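Local coordinates for protein C alpha-dehydrogenase (Sphingobium sp. SYK-6, PDB 4YAG) that acts as an NAD-dependent C alpha-dehydrogenase of the short-chain dehydrogenase/reductase family in the pathway that cleaves lignin beta-aryl ethers, at residues 31-37 with 57-63; 3-8 with 25-30; 142-148 with 162-166. All coordinates share one frame; numbering follows the deposited sequence.

Interactions 1 and 2 are neighbours, 14 Å between centres, and build on adjacent strands of one parallel sheet: backbone bonds from Arg31 to Thr6 and from Val33 to Ala8 join them directly. Interaction 1 is strand pairing at the sheet margin, held by regular backbone bonds; interaction 2 is a turn packed against a helix end, with a single hydrogen bond and small apolar groups. Both are partly buried. Interaction 3 lies on the opposite side of the chain's centre, about 24 Å from interaction 1 between centres, and all its touching residues are buried. Interactions 1 and 3 both hold the NADH, by a carboxylate at the adenosine ribose and by an ammonium group at the nicotinamide ribose respectively.

Interaction 1: residues 31-37 with 57-63; sequences RLVLADI and NVHTIRL. With NAI (1,4-dihydronicotinamide adenine dinucleotide), chain C.
OD1 of Asp36, paired with Arg62 across the strands, is gripped by two donors: the adenosine ribose hydroxyl O2B of the NADH, 2.7 Å from OD1, and the backbone N of Arg38. With CG anti to the backbone N (chi1 -155°), the carboxylate is carried to the ribose, where OD2 takes the adjacent hydroxyl O3B at 2.7 Å. Such an acid at the end of the second strand of a short-chain dehydrogenase Rossmann fold is consistent with a preference for NAD over NADP, whose 2'-phosphate it would probably repel. Strands 31-36 and 58-62 run parallel, 18° apart, as the two strands of the beta-alpha-beta unit linked by helix 39-51, with 58-62 at the sheet margin. Their bonds run from Leu32 N to Asn57 O (2.8 Å) as far as Leu63 N to Asp36 O (3.0 Å). On the face of Leu32 and Leu34, Val58 serves both leucines: CG2 lies beside Leu32 CD1, and CG1 meets Leu34 CD1 at 3.9 Å. Val33 CG1 meets Ile61 CD1 (3.7 Å) on the other face, toward helix 68-82. At the strand starts Arg31 NE bonds Asn57 OD1 (2.9 Å) on an in-plane lone pair, guanidinium nearly perpendicular to amide.

Interaction 2: residues 3-8 with 25-30; sequences IAGTTA and LLANGA
The Schellman motif that ends helix 16-27 meets the type II turn before strand 7-11, in the first beta-alpha-beta unit of the Rossmann fold. Gly29, the C-prime residue with positive phi, offers its carbonyl O to Gly5 N at 2.8 Å; the donor sits 52° out of the carbonyl plane, not on a lone pair. Without a side chain at Gly29, the two backbones close to 4.1 Å between the CA atoms of Ala4 and Gly29. The turn is itself braced by Thr6, whose OG1 and N both bond to Ile3 O. Thr6 OG1 lies between its backbone N and carbonyl carbon (chi1 61°), where it reaches back to that oxygen and also touches Ala30 CB at 3.6 Å. Ile3 supplies most of the apolar contact: CG2 rests on Asn28 O and on Ala30 CB (3.8 Å), while CD1 meets Leu25 CD2 at 4.0 Å, the two side chains crossing at about a right angle. The other branch of Leu25, CD1, packs on Ala8 CB at 3.7 Å. Helix 231-244 covers this apolar patch, with Val239 and Val243 on Ile3 and Ile242 on Leu25, while Ala8 lies between strands 31-36 and 87-90 in the sheet.

Interaction 3: residues 142-148 with 162-166; sequences TASLAGL and KAAVI. With NAI (1,4-dihydronicotinamide adenine dinucleotide), chain C.
Ala143 and Gly147 pack tightly on helix 156-177, with the Lys162 side chain running along the loop to the cofactor. Ala143 CB nestles among Val165 CG1 (3.8 Å), Ile166 CG1 (3.7 Å) and the carbonyl of Lys162. Gly147 brings its bare CA to within 3.9 Å of Lys162 CB, and its O touches Ala163 CB. Lys162 and Tyr158 form the Tyr-x-x-x-Lys motif of the short-chain dehydrogenases. Turned about its CB-CG bond (chi2 -64°), the lysine then runs extended past the Ala143 carbonyl, and its NZ reaches both nicotinamide ribose hydroxyls, O2D at 3.0 Å and O3D at 2.9 Å. The same NZ donates to Thr142 O at 3.0 Å, lying 37° above that carbonyl plane, and only weakly to Ala143 O. The ammonium is thus shared by two loop carbonyls and the two sugar hydroxyls. Ser144 turns OG toward the nicotinamide C5N and accepts from Ala146 N in an ST turn. The packing is looser at the far end, where Leu148 CD1 and Ile166 CD1 meet at 4.1 Å; Leu266 and Arg262 of the second subunit pack there, and partly exposed Ala146 stays clear of the helix segment. Strand 181-187 lies alongside: Ala143 touches its Val185, Ile166 its Met187, and the loop leads on from strand 137-142.

Interaction 1: residues 31-37 with 57-63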
loop_
_atom_site.group_PDB
_atom_site.type_symbol
_atom_site.label_atom_id
_atom_site.label_comp_id
_atom_site.label_asym_id
_atom_site.label_seq_id
_atom_site.Cartn_x
_atom_site.Cartn_y
_atom_site.Cartn_z
ATOM N N ARG A 31 19.683 -2.755 24.646
ATOM C CA ARG A 31 19.156 -1.542 25.241
ATOM C C ARG A 31 18.043 -1.040 24.355
ATOM O O ARG A 31 18.015 -1.340 23.159
ATOM C CB ARG A 31 20.234 -0.470 25.386
ATOM C CG ARG A 31 21.417 -0.952 26.197
ATOM C CD ARG A 31 22.462 0.132 26.405
ATOM N NE ARG A 31 22.072 1.061 27.468
ATOM C CZ ARG A 31 22.417 2.346 27.494
ATOM N NH1 ARG A 31 23.163 2.858 26.526
ATOM N NH2 ARG A 31 22.028 3.126 28.491
ATOM N N LEU A 32 17.130 -0.274 24.930
ATOM C CA LEU A 32 15.893 0.083 24.240
ATOM C C LEU A 32 15.646 1.576 24.135
ATOM O O LEU A 32 15.882 2.325 25.080
ATOM C CB LEU A 32 14.689 -0.505 24.967
ATOM C CG LEU A 32 14.693 -2.006 25.233
ATOM C CD1 LEU A 32 13.490 -2.341 26.102
ATOM C CD2 LEU A 32 14.701 -2.776 23.933
ATOM N N VAL A 33 15.094 1.979 22.990
ATOM C CA VAL A 33 14.442 3.262 22.859
ATOM C C VAL A 33 13.016 2.972 22.437
ATOM O O VAL A 33 12.784 2.368 21.371
ATOM C CB VAL A 33 15.134 4.160 21.822
ATOM C CG1 VAL A 33 14.362 5.447 21.609
ATOM C CG2 VAL A 33 16.530 4.447 22.252
ATOM N N LEU A 34 12.072 3.354 23.289
ATOM C CA LEU A 34 10.652 3.167 23.009
ATOM C C LEU A 34 10.081 4.494 22.523
ATOM O O LEU A 34 10.157 5.506 23.212
ATOM C CB LEU A 34 9.907 2.692 24.254
ATOM C CG LEU A 34 10.526 1.507 24.983
ATOM C CD1 LEU A 34 9.689 1.136 26.185
ATOM C CD2 LEU A 34 10.702 0.313 24.083
ATOM N N ALA A 35 9.524 4.484 21.313
ATOM C CA ALA A 35 8.970 5.669 20.695
ATOM C C ALA A 35 7.460 5.452 20.558
ATOM O O ALA A 35 7.006 4.441 20.048
ATOM C CB ALA A 35 9.606 5.917 19.326
ATOM N N ASP A 36 6.682 6.398 21.043
ATOM C CA ASP A 36 5.228 6.208 21.117
ATOM C C ASP A 36 4.546 7.561 21.166
ATOM O O ASP A 36 5.081 8.531 21.730
ATOM C CB ASP A 36 4.904 5.393 22.373
ATOM C CG ASP A 36 3.602 4.626 22.280
ATOM O OD1 ASP A 36 2.530 5.269 22.326
ATOM O OD2 ASP A 36 3.664 3.370 22.178
ATOM N N ILE A 37 3.326 7.618 20.657
ATOM C CA ILE A 37 2.578 8.858 20.642
ATOM C C ILE A 37 1.843 9.102 21.975
ATOM O O ILE A 37 1.397 10.211 22.249
ATOM C CB ILE A 37 1.579 8.866 19.432
ATOM C CG1 ILE A 37 1.176 10.294 19.063
ATOM C CG2 ILE A 37 0.363 8.016 19.727
ATOM C CD1 ILE A 37 0.389 10.351 17.764
ATOM N N ASN A 57 18.537 1.146 30.973
ATOM C CA ASN A 57 18.691 0.576 29.636
ATOM C C ASN A 57 17.483 0.818 28.743
ATOM O O ASN A 57 17.362 0.198 27.693
ATOM C CB ASN A 57 19.003 -0.916 29.757
ATOM C CG ASN A 57 20.404 -1.149 30.253
ATOM O OD1 ASN A 57 21.337 -0.485 29.801
ATOM N ND2 ASN A 57 20.558 -2.048 31.224
ATOM N N VAL A 58 16.616 1.740 29.162
ATOM C CA VAL A 58 15.391 2.058 28.446
ATOM C C VAL A 58 15.206 3.571 28.410
ATOM O O VAL A 58 15.164 4.233 29.450
ATOM C CB VAL A 58 14.162 1.428 29.103
ATOM C CG1 VAL A 58 12.915 1.739 28.254
ATOM C CG2 VAL A 58 14.354 -0.076 29.243
ATOM N N HIS A 59 15.157 4.109 27.192
ATOM C CA HIS A 59 14.905 5.529 26.986
ATOM C C HIS A 59 13.579 5.663 26.248
ATOM O O HIS A 59 13.289 4.857 25.377
ATOM C CB HIS A 59 16.022 6.143 26.144
ATOM C CG HIS A 59 15.852 7.601 25.858
ATOM N ND1 HIS A 59 15.771 8.555 26.854
ATOM C CD2 HIS A 59 15.786 8.284 24.692
ATOM C CE1 HIS A 59 15.648 9.750 26.312
ATOM N NE2 HIS A 59 15.654 9.616 24.995
ATOM N N THR A 60 12.782 6.670 26.586
ATOM C CA THR A 60 11.497 6.871 25.937
ATOM C C THR A 60 11.492 8.179 25.164
ATOM O O THR A 60 12.062 9.172 25.595
ATOM C CB THR A 60 10.342 6.887 26.943
ATOM O OG1 THR A 60 10.604 7.871 27.935
ATOM C CG2 THR A 60 10.213 5.516 27.607
ATOM N N ILE A 61 10.817 8.148 24.025
ATOM C CA ILE A 61 10.628 9.331 23.198
ATOM C C ILE A 61 9.181 9.377 22.756
ATOM O O ILE A 61 8.667 8.403 22.175
ATOM C CB ILE A 61 11.508 9.308 21.923
ATOM C CG1 ILE A 61 12.991 9.260 22.278
ATOM C CG2 ILE A 61 11.235 10.543 21.057
ATOM C CD1 ILE A 61 13.901 9.121 21.076
ATOM N N ARG A 62 8.543 10.508 23.006
ATOM C CA ARG A 62 7.183 10.737 22.534
ATOM C C ARG A 62 7.239 11.308 21.115
ATOM O O ARG A 62 7.852 12.374 20.884
ATOM C CB ARG A 62 6.450 11.691 23.462
ATOM C CG ARG A 62 5.002 11.914 23.039
ATOM C CD ARG A 62 4.250 12.750 24.018
ATOM N NE ARG A 62 2.916 13.080 23.523
ATOM C CZ ARG A 62 2.602 14.201 22.875
ATOM N NH1 ARG A 62 3.521 15.133 22.630
ATOM N NH2 ARG A 62 1.354 14.393 22.473
ATOM N N LEU A 63 6.579 10.633 20.177
ATOM C CA LEU A 63 6.557 11.100 18.802
ATOM C C LEU A 63 5.414 10.453 18.049
ATOM O O LEU A 63 4.824 9.486 18.503
ATOM C CB LEU A 63 7.879 10.820 18.081
ATOM C CG LEU A 63 8.397 9.396 18.005
ATOM C CD1 LEU A 63 7.612 8.516 17.041
ATOM C CD2 LEU A 63 9.878 9.397 17.582
HETATM P PA NAI C . -1.205 -1.195 20.889
HETATM O O1A NAI C . -2.142 -0.036 20.693
HETATM O O2A NAI C . -1.276 -1.919 22.218
HETATM O O5B NAI C . 0.281 -0.741 20.646
HETATM C C5B NAI C . 0.565 0.190 19.642
HETATM C C4B NAI C . 1.272 1.339 20.242
HETATM O O4B NAI C . 1.635 2.173 19.094
HETATM C C3B NAI C . 0.511 2.158 21.187
HETATM O O3B NAI C . 1.216 2.356 22.430
HETATM C C2B NAI C . 0.256 3.398 20.480
HETATM O O2B NAI C . 0.137 4.543 21.336
HETATM C C1B NAI C . 1.348 3.512 19.513
HETATM N N9A NAI C . 1.039 4.346 18.381
HETATM C C8A NAI C . -0.134 4.412 17.659
HETATM N N7A NAI C . -0.043 5.356 16.712
HETATM C C5A NAI C . 1.202 5.927 16.779
HETATM C C6A NAI C . 1.884 6.931 16.090
HETATM N N6A NAI C . 1.226 7.655 15.085
HETATM N N1A NAI C . 3.159 7.248 16.432
HETATM C C2A NAI C . 3.775 6.593 17.444
HETATM N N3A NAI C . 3.165 5.623 18.142
HETATM C C4A NAI C . 1.893 5.279 17.840
HETATM O O3 NAI C . -1.600 -2.195 19.723
HETATM P PN NAI C . -0.797 -3.427 19.063
HETATM O O1N NAI C . 0.367 -3.901 19.922
HETATM O O2N NAI C . -1.851 -4.478 18.819
HETATM O O5D NAI C . -0.257 -2.811 17.680
HETATM C C5D NAI C . 1.073 -3.045 17.211
HETATM C C4D NAI C . 1.041 -3.405 15.770
HETATM O O4D NAI C . 0.488 -4.767 15.649
HETATM C C3D NAI C . 0.198 -2.539 14.940
HETATM O O3D NAI C . 0.917 -2.195 13.738
HETATM C C2D NAI C . -0.987 -3.331 14.623
HETATM O O2D NAI C . -1.569 -2.918 13.380
HETATM C C1D NAI C . -0.487 -4.691 14.541
HETATM N N1N NAI C . -1.366 -5.789 14.696
HETATM C C2N NAI C . -1.988 -6.107 15.880
HETATM C C3N NAI C . -2.808 -7.222 15.947
HETATM C C7N NAI C . -3.492 -7.590 17.219
HETATM O O7N NAI C . -4.347 -8.500 17.271
HETATM N N7N NAI C . -3.058 -6.906 18.435
HETATM C C4N NAI C . -3.014 -8.038 14.848
HETATM C C5N NAI C . -2.338 -7.737 13.680
HETATM C C6N NAI C . -1.520 -6.638 13.613
#

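Interaction 2: residues 3-8 with 25-30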
loop_
_atom_site.group_PDB
_atom_site.type_symbol
_atom_site.label_atom_id
_atom_site.label_comp_id
_atom_site.label_asym_id
_atom_site.label_seq_id
_atom_site.Cartn_x
_atom_site.Cartn_y
_atom_site.Cartn_z
ATOM N N ILE A 3 22.096 -10.064 19.287
ATOM C CA ILE A 3 21.350 -9.006 19.993
ATOM C C ILE A 3 22.072 -8.361 21.194
ATOM O O ILE A 3 21.798 -7.222 21.541
ATOM C CB ILE A 3 19.973 -9.548 20.466
ATOM C CG1 ILE A 3 19.129 -9.972 19.260
ATOM C CG2 ILE A 3 19.227 -8.508 21.316
ATOM C CD1 ILE A 3 17.888 -10.787 19.614
ATOM N N ALA A 4 22.986 -9.070 21.855
ATOM C CA ALA A 4 23.587 -8.538 23.067
ATOM C C ALA A 4 24.340 -7.224 22.817
ATOM O O ALA A 4 25.123 -7.129 21.893
ATOM C CB ALA A 4 24.525 -9.578 23.695
ATOM N N GLY A 5 24.105 -6.232 23.671
ATOM C CA GLY A 5 24.800 -4.957 23.582
ATOM C C GLY A 5 24.253 -4.006 22.518
ATOM O O GLY A 5 24.685 -2.858 22.477
ATOM N N THR A 6 23.314 -4.460 21.677
ATOM C CA THR A 6 22.759 -3.598 20.630
ATOM C C THR A 6 21.792 -2.618 21.237
ATOM O O THR A 6 21.424 -2.735 22.414
ATOM C CB THR A 6 21.942 -4.354 19.555
ATOM O OG1 THR A 6 20.822 -5.010 20.167
ATOM C CG2 THR A 6 22.802 -5.354 18.794
ATOM N N THR A 7 21.379 -1.641 20.430
ATOM C CA THR A 7 20.250 -0.791 20.788
ATOM C C THR A 7 19.117 -1.000 19.783
ATOM O O THR A 7 19.345 -1.028 18.560
ATOM C CB THR A 7 20.644 0.681 20.788
ATOM O OG1 THR A 7 21.605 0.916 21.828
ATOM C CG2 THR A 7 19.412 1.577 20.996
ATOM N N ALA A 8 17.914 -1.161 20.317
ATOM C CA ALA A 8 16.709 -1.361 19.513
ATOM C C ALA A 8 15.801 -0.150 19.663
ATOM O O ALA A 8 15.488 0.262 20.786
ATOM C CB ALA A 8 15.979 -2.629 19.946
ATOM N N LEU A 25 13.681 -8.375 23.746
ATOM C CA LEU A 25 14.971 -7.858 23.306
ATOM C C LEU A 25 15.861 -7.467 24.501
ATOM O O LEU A 25 17.043 -7.786 24.503
ATOM C CB LEU A 25 14.805 -6.694 22.324
ATOM C CG LEU A 25 14.207 -7.046 20.961
ATOM C CD1 LEU A 25 14.075 -5.800 20.089
ATOM C CD2 LEU A 25 15.057 -8.100 20.238
ATOM N N LEU A 26 15.297 -6.787 25.504
ATOM C CA LEU A 26 16.046 -6.453 26.704
ATOM C C LEU A 26 16.573 -7.730 27.365
ATOM O O LEU A 26 17.738 -7.794 27.806
ATOM C CB LEU A 26 15.168 -5.667 27.689
ATOM C CG LEU A 26 15.901 -5.183 28.946
ATOM C CD1 LEU A 26 16.594 -3.874 28.663
ATOM C CD2 LEU A 26 14.933 -5.027 30.099
ATOM N N ALA A 27 15.711 -8.745 27.473
ATOM C CA ALA A 27 16.100 -10.020 28.069
ATOM C C ALA A 27 17.279 -10.654 27.349
ATOM O O ALA A 27 18.093 -11.350 27.961
ATOM C CB ALA A 27 14.922 -10.994 28.095
ATOM N N ASN A 28 17.366 -10.406 26.052
ATOM C CA ASN A 28 18.471 -10.888 25.239
ATOM C C ASN A 28 19.626 -9.886 25.082
ATOM O O ASN A 28 20.459 -10.053 24.191
ATOM C CB ASN A 28 17.945 -11.314 23.874
ATOM C CG ASN A 28 17.238 -12.640 23.921
ATOM O OD1 ASN A 28 17.862 -13.693 23.735
ATOM N ND2 ASN A 28 15.940 -12.618 24.192
ATOM N N GLY A 29 19.678 -8.872 25.951
ATOM C CA GLY A 29 20.855 -8.014 26.047
ATOM C C GLY A 29 20.828 -6.685 25.313
ATOM O O GLY A 29 21.841 -5.967 25.313
ATOM N N ALA A 30 19.707 -6.351 24.671
ATOM C CA ALA A 30 19.589 -5.070 23.986
ATOM C C ALA A 30 19.223 -3.958 24.955
ATOM O O ALA A 30 18.528 -4.183 25.952
ATOM C CB ALA A 30 18.519 -5.147 22.906
#

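Interaction 3: residues 142-148 with 162-166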
loop_
_atom_site.group_PDB
_atom_site.type_symbol
_atom_site.label_atom_id
_atom_site.label_comp_id
_atom_site.label_asym_id
_atom_site.label_seq_id
_atom_site.Cartn_x
_atom_site.Cartn_y
_atom_site.Cartn_z
ATOM N N THR A 142 5.908 -4.454 11.479
ATOM C CA THR A 142 4.711 -5.187 11.867
ATOM C C THR A 142 3.603 -4.929 10.871
ATOM O O THR A 142 3.083 -3.818 10.791
ATOM C CB THR A 142 4.212 -4.802 13.253
ATOM O OG1 THR A 142 5.289 -4.931 14.199
ATOM C CG2 THR A 142 3.063 -5.704 13.646
ATOM N N ALA A 143 3.261 -5.952 10.105
ATOM C CA ALA A 143 2.121 -5.854 9.203
ATOM C C ALA A 143 0.930 -6.510 9.915
ATOM O O ALA A 143 0.584 -6.105 11.036
ATOM C CB ALA A 143 2.447 -6.501 7.871
ATOM N N SER A 144 0.310 -7.514 9.294
ATOM C CA SER A 144 -0.823 -8.232 9.863
ATOM C C SER A 144 -1.173 -9.370 8.921
ATOM O O SER A 144 -0.920 -9.267 7.721
ATOM C CB SER A 144 -2.046 -7.331 9.968
ATOM O OG SER A 144 -3.156 -8.102 10.413
ATOM N N LEU A 145 -1.786 -10.437 9.437
ATOM C CA LEU A 145 -2.336 -11.442 8.544
ATOM C C LEU A 145 -3.496 -10.846 7.741
ATOM O O LEU A 145 -3.855 -11.363 6.685
ATOM C CB LEU A 145 -2.773 -12.678 9.308
ATOM C CG LEU A 145 -1.611 -13.552 9.765
ATOM C CD1 LEU A 145 -2.067 -14.645 10.749
ATOM C CD2 LEU A 145 -0.922 -14.191 8.587
ATOM N N ALA A 146 -4.036 -9.724 8.198
ATOM C CA ALA A 146 -5.074 -9.014 7.438
ATOM C C ALA A 146 -4.540 -8.408 6.135
ATOM O O ALA A 146 -5.303 -7.954 5.283
ATOM C CB ALA A 146 -5.713 -7.941 8.280
ATOM N N GLY A 147 -3.223 -8.389 5.981
ATOM C CA GLY A 147 -2.615 -7.927 4.756
ATOM C C GLY A 147 -2.465 -9.042 3.750
ATOM O O GLY A 147 -2.034 -8.786 2.626
ATOM N N LEU A 148 -2.851 -10.252 4.137
ATOM C CA LEU A 148 -2.641 -11.439 3.308
ATOM C C LEU A 148 -3.933 -12.205 3.021
ATOM O O LEU A 148 -4.210 -12.557 1.874
ATOM C CB LEU A 148 -1.657 -12.364 4.019
ATOM C CG LEU A 148 -0.758 -13.245 3.191
ATOM C CD1 LEU A 148 0.120 -12.365 2.286
ATOM C CD2 LEU A 148 0.087 -14.099 4.142
ATOM N N LYS A 162 -1.583 -2.755 5.298
ATOM C CA LYS A 162 -0.825 -3.891 5.790
ATOM C C LYS A 162 -0.273 -4.768 4.667
ATOM O O LYS A 162 0.815 -5.314 4.787
ATOM C CB LYS A 162 -1.643 -4.712 6.784
ATOM C CG LYS A 162 -1.976 -3.955 8.095
ATOM C CD LYS A 162 -0.720 -3.639 8.856
ATOM C CE LYS A 162 -0.996 -3.180 10.290
ATOM N NZ LYS A 162 0.255 -2.866 11.001
ATOM N N ALA A 163 -1.028 -4.929 3.578
ATOM C CA ALA A 163 -0.504 -5.632 2.406
ATOM C C ALA A 163 0.730 -4.933 1.859
ATOM O O ALA A 163 1.725 -5.560 1.482
ATOM C CB ALA A 163 -1.562 -5.720 1.329
ATOM N N ALA A 164 0.664 -3.607 1.813
ATOM C CA ALA A 164 1.781 -2.814 1.333
ATOM C C ALA A 164 3.026 -3.007 2.203
ATOM O O ALA A 164 4.132 -3.040 1.691
ATOM C CB ALA A 164 1.418 -1.347 1.263
ATOM N N VAL A 165 2.845 -3.103 3.516
ATOM C CA VAL A 165 3.988 -3.303 4.396
ATOM C C VAL A 165 4.679 -4.639 4.143
ATOM O O VAL A 165 5.909 -4.755 4.223
ATOM C CB VAL A 165 3.545 -3.187 5.877
ATOM C CG1 VAL A 165 4.694 -3.578 6.826
ATOM C CG2 VAL A 165 3.096 -1.776 6.158
ATOM N N ILE A 166 3.900 -5.670 3.847
ATOM C CA ILE A 166 4.489 -6.953 3.539
ATOM C C ILE A 166 5.389 -6.823 2.292
ATOM O O ILE A 166 6.540 -7.236 2.288
ATOM C CB ILE A 166 3.400 -8.025 3.326
ATOM C CG1 ILE A 166 2.619 -8.260 4.630
ATOM C CG2 ILE A 166 4.033 -9.300 2.805
ATOM C CD1 ILE A 166 1.356 -9.101 4.444
HETATM P PA NAI C . -1.205 -1.195 20.889
HETATM O O1A NAI C . -2.142 -0.036 20.693
HETATM O O2A NAI C . -1.276 -1.919 22.218
HETATM O O5B NAI C . 0.281 -0.741 20.646
HETATM C C5B NAI C . 0.565 0.190 19.642
HETATM C C4B NAI C . 1.272 1.339 20.242
HETATM O O4B NAI C . 1.635 2.173 19.094
HETATM C C3B NAI C . 0.511 2.158 21.187
HETATM O O3B NAI C . 1.216 2.356 22.430
HETATM C C2B NAI C . 0.256 3.398 20.480
HETATM O O2B NAI C . 0.137 4.543 21.336
HETATM C C1B NAI C . 1.348 3.512 19.513
HETATM N N9A NAI C . 1.039 4.346 18.381
HETATM C C8A NAI C . -0.134 4.412 17.659
HETATM N N7A NAI C . -0.043 5.356 16.712
HETATM C C5A NAI C . 1.202 5.927 16.779
HETATM C C6A NAI C . 1.884 6.931 16.090
HETATM N N6A NAI C . 1.226 7.655 15.085
HETATM N N1A NAI C . 3.159 7.248 16.432
HETATM C C2A NAI C . 3.775 6.593 17.444
HETATM N N3A NAI C . 3.165 5.623 18.142
HETATM C C4A NAI C . 1.893 5.279 17.840
HETATM O O3 NAI C . -1.600 -2.195 19.723
HETATM P PN NAI C . -0.797 -3.427 19.063
HETATM O O1N NAI C . 0.367 -3.901 19.922
HETATM O O2N NAI C . -1.851 -4.478 18.819
HETATM O O5D NAI C . -0.257 -2.811 17.680
HETATM C C5D NAI C . 1.073 -3.045 17.211
HETATM C C4D NAI C . 1.041 -3.405 15.770
HETATM O O4D NAI C . 0.488 -4.767 15.649
HETATM C C3D NAI C . 0.198 -2.539 14.940
HETATM O O3D NAI C . 0.917 -2.195 13.738
HETATM C C2D NAI C . -0.987 -3.331 14.623
HETATM O O2D NAI C . -1.569 -2.918 13.380
HETATM C C1D NAI C . -0.487 -4.691 14.541
HETATM N N1N NAI C . -1.366 -5.789 14.696
HETATM C C2N NAI C . -1.988 -6.107 15.880
HETATM C C3N NAI C . -2.808 -7.222 15.947
HETATM C C7N NAI C . -3.492 -7.590 17.219
HETATM O O7N NAI C . -4.347 -8.500 17.271
HETATM N N7N NAI C . -3.058 -6.906 18.435
HETATM C C4N NAI C . -3.014 -8.038 14.848
HETATM C C5N NAI C . -2.338 -7.737 13.680
HETATM C C6N NAI C . -1.520 -6.638 13.613
#